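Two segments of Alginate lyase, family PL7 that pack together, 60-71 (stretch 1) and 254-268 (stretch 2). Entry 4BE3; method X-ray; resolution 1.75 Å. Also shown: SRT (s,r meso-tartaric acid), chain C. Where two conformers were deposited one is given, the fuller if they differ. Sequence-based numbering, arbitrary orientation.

Stretch 1, residues 60-71: TSSNTRTELGQK
Stretch 2 (254-268) QYFKLGAYNQTNGKS

Residues 65-70 of alginate lyase form a strand that runs antiparallel to 254-258 (155° between N-to-C directions) and, beyond a corner at Gly259, to 260-262 (143°); the contact buries 1042 Å², both sides summed. The register pairs Arg65 with Tyr261, Thr66 with Ala260, Glu67 with Gly259, Leu68 with Leu258 and Gly69 with Lys257, with CA-CA distances of 4.1, 5.4, 4.2, 5.3 and 4.4 Å. Narrow and wide pairs alternate; the wide ones exchange backbone hydrogen bonds, Thr66 N to Ala260 O and Ala260 N to Thr66 O (both 2.9 Å), then Leu68 N to Leu258 O (2.7 Å) and Leu258 N to Leu68 O (3.1 Å). Asn262 N to Thr64 O (2.9 Å) and Gln70 N to Phe256 O (2.8 Å) extend the ladder. Extended Gln70 (chi1 t, chi2 t) returns its OE1 to Phe256 N at 2.9 Å, a side chain replacing a backbone acceptor.

Gly259 turns the corner at phi/psi 147/-134. A CB there would lie 2.8 Å from both Thr66 O and Glu67 CA and jam against the preceding carbonyl, so glycine fits. At Gly69 a CB would be tight, 3.4 Å from Tyr255 CE2.

On the face of Arg65, Tyr261 and Lys257, charge is buried but compensated. Arg65 (chi1 p, chi2 t, chi3 p) folds its guanidinium flat onto Tyr261 (chi1 t), centres 3.8 Å apart and planes at 18°, a cation-pi stack; tartrate O3 lies over the opposite guanidinium face. Glu67 leaves its backbone sideways, but its t,t chain brings OE1 to 2.8 Å from both Arg65 NH1 and Lys257 NZ. These two salt bridges offset the like charges: Arg65 NH1 and Lys257 NZ, both donors, sit 3.3 Å apart. Lys257 (m, t, p, t) bends at chi3, and its NZ also donates to tartrate O11 (3.0 Å) and O3 (3.1 Å). Tyr255 OH hydrogen-bonds tartrate O2 (2.6 Å), and Thr60 OG1 donates to tartrate O1 over a very short 2.5 Å.

The other face is apolar where Leu68 (m, t) meets Leu258 (chi1 t), Leu68 CD1 to Leu258 CD2 4.1 Å, and small Ala260 sits beside Thr66.

Before the strand of residues 65-70, Ser61 (t) places OG 2.9 Å from Tyr261 OH, a hydrogen bond, while accepting from Asn63 N (2.9 Å). Asn63 (m) receives Asn265 ND2 (chi1 p) on OD1 at 2.8 Å; its ND2 reaches Gln263 O through water 1, 2.8 Å from each. At the exposed end, Lys267 NZ donates to Ser62 OG (3.0 Å).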

# COMPACT_ATOMS: atom_id res chain seq x y z
N THR A 60 19.61 -4.17 13.21
CA THR A 60 19.95 -3.12 12.23
C THR A 60 20.57 -1.84 12.91
O THR A 60 20.96 -0.87 12.22
CB THR A 60 18.64 -2.66 11.54
OG1 THR A 60 17.61 -2.32 12.53
CG2 THR A 60 18.12 -3.75 10.53
N SER A 61 20.66 -1.81 14.24
CA SER A 61 21.03 -0.54 14.93
C SER A 61 21.85 -0.66 16.20
O SER A 61 21.67 -1.60 16.99
CB SER A 61 19.76 0.35 15.25
OG SER A 61 20.26 1.64 15.69
N SER A 62 22.69 0.35 16.45
CA SER A 62 23.33 0.46 17.81
C SER A 62 22.45 1.19 18.83
O SER A 62 22.82 1.31 19.98
CB SER A 62 24.55 1.38 17.67
OG SER A 62 25.52 0.68 16.98
N ASN A 63 21.33 1.78 18.39
CA ASN A 63 20.54 2.63 19.28
C ASN A 63 19.29 1.85 19.73
O ASN A 63 18.76 0.99 18.91
CB ASN A 63 20.09 3.87 18.49
CG ASN A 63 21.22 4.91 18.42
OD1 ASN A 63 21.92 5.07 19.39
ND2 ASN A 63 21.33 5.66 17.30
N THR A 64 18.83 2.13 20.95
CA THR A 64 17.72 1.43 21.53
C THR A 64 16.45 2.19 21.22
O THR A 64 16.47 3.47 20.98
CB THR A 64 17.95 1.47 23.05
OG1 THR A 64 19.21 0.72 23.27
CG2 THR A 64 16.79 0.77 23.80
N ARG A 65 15.34 1.44 21.06
CA ARG A 65 14.08 2.21 20.72
C ARG A 65 12.90 1.55 21.47
O ARG A 65 12.99 0.36 21.79
CB ARG A 65 13.82 2.15 19.19
CG ARG A 65 13.37 0.75 18.70
CD ARG A 65 13.41 0.67 17.17
NE ARG A 65 14.84 0.51 16.73
CZ ARG A 65 15.27 0.97 15.58
NH1 ARG A 65 14.47 1.83 14.86
NH2 ARG A 65 16.48 0.65 15.11
N THR A 66 11.85 2.33 21.69
CA THR A 66 10.50 1.73 21.92
C THR A 66 9.71 2.35 20.81
O THR A 66 9.47 3.63 20.85
CB THR A 66 9.98 2.16 23.26
OG1 THR A 66 10.81 1.57 24.28
CG2 THR A 66 8.52 1.62 23.41
N GLU A 67 9.40 1.60 19.73
CA GLU A 67 8.94 2.37 18.51
C GLU A 67 8.01 1.39 17.72
O GLU A 67 8.36 0.16 17.56
CB GLU A 67 10.23 2.65 17.67
CG GLU A 67 9.94 3.61 16.50
CD GLU A 67 11.16 3.87 15.65
OE1 GLU A 67 11.98 2.91 15.40
OE2 GLU A 67 11.23 5.01 15.16
N LEU A 68 6.99 1.98 17.16
CA LEU A 68 6.06 1.18 16.25
C LEU A 68 6.66 1.04 14.89
O LEU A 68 7.34 2.01 14.42
CB LEU A 68 4.81 2.00 16.13
CG LEU A 68 4.13 2.37 17.40
CD1 LEU A 68 2.82 3.10 16.97
CD2 LEU A 68 3.69 1.08 18.18
N GLY A 69 6.36 -0.03 14.13
CA GLY A 69 6.74 -0.10 12.72
C GLY A 69 5.43 -0.46 12.00
O GLY A 69 4.64 -1.35 12.48
N GLN A 70 5.22 0.22 10.90
CA GLN A 70 3.95 -0.04 10.15
C GLN A 70 4.06 -1.43 9.47
O GLN A 70 5.04 -1.77 8.76
CB GLN A 70 3.82 1.07 9.09
CG GLN A 70 2.66 0.86 8.15
CD GLN A 70 2.67 1.98 7.11
OE1 GLN A 70 3.80 2.47 6.72
NE2 GLN A 70 1.50 2.31 6.51
N LYS A 71 2.95 -2.23 9.59
CA LYS A 71 3.02 -3.63 9.05
C LYS A 71 2.93 -3.66 7.53
O LYS A 71 3.61 -4.46 6.89
CB LYS A 71 1.77 -4.33 9.60
CG LYS A 71 1.91 -4.65 11.07
CD LYS A 71 0.61 -5.37 11.54
CE LYS A 71 0.79 -5.70 13.01
NZ LYS A 71 -0.47 -6.41 13.52
N GLN A 254 9.31 0.36 1.62
CA GLN A 254 9.50 1.01 2.96
C GLN A 254 8.29 1.12 3.77
O GLN A 254 7.22 0.57 3.36
CB GLN A 254 9.93 2.34 2.76
CG GLN A 254 9.15 3.15 1.90
CD GLN A 254 10.32 3.88 1.23
OE1 GLN A 254 11.56 3.33 1.00
NE2 GLN A 254 10.06 5.15 1.11
N TYR A 255 8.44 1.62 5.01
CA TYR A 255 7.31 1.71 5.86
C TYR A 255 7.52 2.78 6.91
O TYR A 255 8.70 3.19 7.13
CB TYR A 255 7.00 0.36 6.55
CG TYR A 255 8.17 -0.22 7.31
CD1 TYR A 255 9.05 -1.09 6.67
CD2 TYR A 255 8.35 0.03 8.71
CE1 TYR A 255 10.09 -1.70 7.39
CE2 TYR A 255 9.38 -0.55 9.42
CZ TYR A 255 10.26 -1.40 8.75
OH TYR A 255 11.31 -2.01 9.41
N PHE A 256 6.45 3.26 7.49
CA PHE A 256 6.61 4.29 8.56
C PHE A 256 6.98 3.70 9.85
O PHE A 256 6.68 2.52 10.16
CB PHE A 256 5.29 5.06 8.81
CG PHE A 256 4.93 5.99 7.67
CD1 PHE A 256 5.75 7.04 7.41
CD2 PHE A 256 3.75 5.82 6.88
CE1 PHE A 256 5.45 7.99 6.40
CE2 PHE A 256 3.36 6.80 5.90
CZ PHE A 256 4.28 7.86 5.60
N LYS A 257 7.65 4.51 10.72
CA LYS A 257 7.85 4.15 12.13
C LYS A 257 7.60 5.37 13.00
O LYS A 257 7.74 6.52 12.52
CB LYS A 257 9.34 3.72 12.37
CG LYS A 257 9.73 2.57 11.41
CD LYS A 257 11.05 1.87 11.91
CE LYS A 257 10.54 1.00 13.08
NZ LYS A 257 11.60 0.53 14.01
N LEU A 258 7.23 5.13 14.23
CA LEU A 258 6.81 6.26 15.10
C LEU A 258 7.07 5.79 16.49
O LEU A 258 6.68 4.61 16.88
CB LEU A 258 5.29 6.46 14.88
CG LEU A 258 4.66 7.54 15.78
CD1 LEU A 258 3.47 8.22 14.96
CD2 LEU A 258 4.07 7.00 17.08
N GLY A 259 7.56 6.72 17.38
CA GLY A 259 7.69 6.39 18.81
C GLY A 259 8.93 7.13 19.38
O GLY A 259 9.05 8.36 19.10
N ALA A 260 9.77 6.41 20.15
CA ALA A 260 10.99 6.99 20.72
C ALA A 260 12.17 6.12 20.31
O ALA A 260 12.43 5.09 20.93
CB ALA A 260 10.85 7.07 22.23
N TYR A 261 12.93 6.58 19.31
CA TYR A 261 14.11 5.81 18.85
C TYR A 261 15.25 6.67 19.39
O TYR A 261 15.54 7.77 18.83
CB TYR A 261 14.05 5.84 17.31
CG TYR A 261 15.27 5.21 16.62
CD1 TYR A 261 16.13 4.31 17.29
CD2 TYR A 261 15.47 5.50 15.24
CE1 TYR A 261 17.18 3.69 16.55
CE2 TYR A 261 16.51 4.88 14.55
CZ TYR A 261 17.31 4.02 15.19
OH TYR A 261 18.33 3.43 14.45
N ASN A 262 15.85 6.20 20.44
CA ASN A 262 16.84 7.03 21.23
C ASN A 262 18.10 7.14 20.44
O ASN A 262 18.64 6.12 20.11
CB ASN A 262 17.12 6.32 22.50
CG ASN A 262 17.76 7.27 23.55
OD1 ASN A 262 18.18 8.38 23.17
ND2 ASN A 262 17.79 6.85 24.79
N GLN A 263 18.61 8.37 20.14
CA GLN A 263 19.87 8.35 19.41
C GLN A 263 21.02 8.61 20.39
O GLN A 263 22.16 8.69 19.93
CB GLN A 263 19.91 9.58 18.50
CG GLN A 263 18.65 9.59 17.58
CD GLN A 263 18.69 8.42 16.61
OE1 GLN A 263 17.81 7.44 16.74
NE2 GLN A 263 19.55 8.41 15.67
N THR A 264 20.75 8.62 21.68
CA THR A 264 21.93 8.72 22.58
C THR A 264 22.25 7.30 23.13
O THR A 264 21.42 6.62 23.72
CB THR A 264 21.53 9.62 23.81
OG1 THR A 264 21.20 10.93 23.36
CG2 THR A 264 22.85 9.83 24.70
N ASN A 265 23.43 6.85 22.81
CA ASN A 265 23.93 5.52 23.25
C ASN A 265 25.17 5.69 24.09
O ASN A 265 25.62 6.82 24.37
CB ASN A 265 24.23 4.68 22.01
CG ASN A 265 25.14 5.44 21.06
OD1 ASN A 265 26.30 5.67 21.42
ND2 ASN A 265 24.64 5.81 19.81
N GLY A 266 25.76 4.55 24.47
CA GLY A 266 26.98 4.64 25.29
C GLY A 266 28.21 4.27 24.51
O GLY A 266 29.28 4.10 25.13
N LYS A 267 28.15 4.29 23.17
CA LYS A 267 29.33 3.99 22.38
C LYS A 267 30.37 5.09 22.46
O LYS A 267 30.05 6.26 22.64
CB LYS A 267 28.93 3.68 20.92
CG LYS A 267 27.96 2.43 20.91
CD LYS A 267 27.57 2.21 19.46
CE LYS A 267 28.60 1.27 18.79
NZ LYS A 267 28.37 1.44 17.31
N SER A 268 31.62 4.71 22.23
CA SER A 268 32.72 5.65 22.34
C SER A 268 32.72 6.63 21.17
O SER A 268 32.71 6.21 19.99
CB SER A 268 34.06 4.89 22.32
OG SER A 268 34.15 4.05 23.45
O1 SRT C . 15.57 -1.09 11.81
O11 SRT C . 13.74 0.30 11.91
C1 SRT C . 14.36 -0.78 11.99
C2 SRT C . 13.35 -1.73 12.51
O2 SRT C . 12.06 -1.79 11.87
C3 SRT C . 13.79 -2.70 13.58
O3 SRT C . 13.54 -1.77 14.54
C4 SRT C . 13.09 -3.98 13.71
O4 SRT C . 12.31 -4.20 14.63
O41 SRT C . 13.17 -4.82 12.81
O HOH W 1 23.24 7.73 17.55
O HOH W 2 20.24 4.38 22.09
O HOH W 3 10.18 -1.01 15.56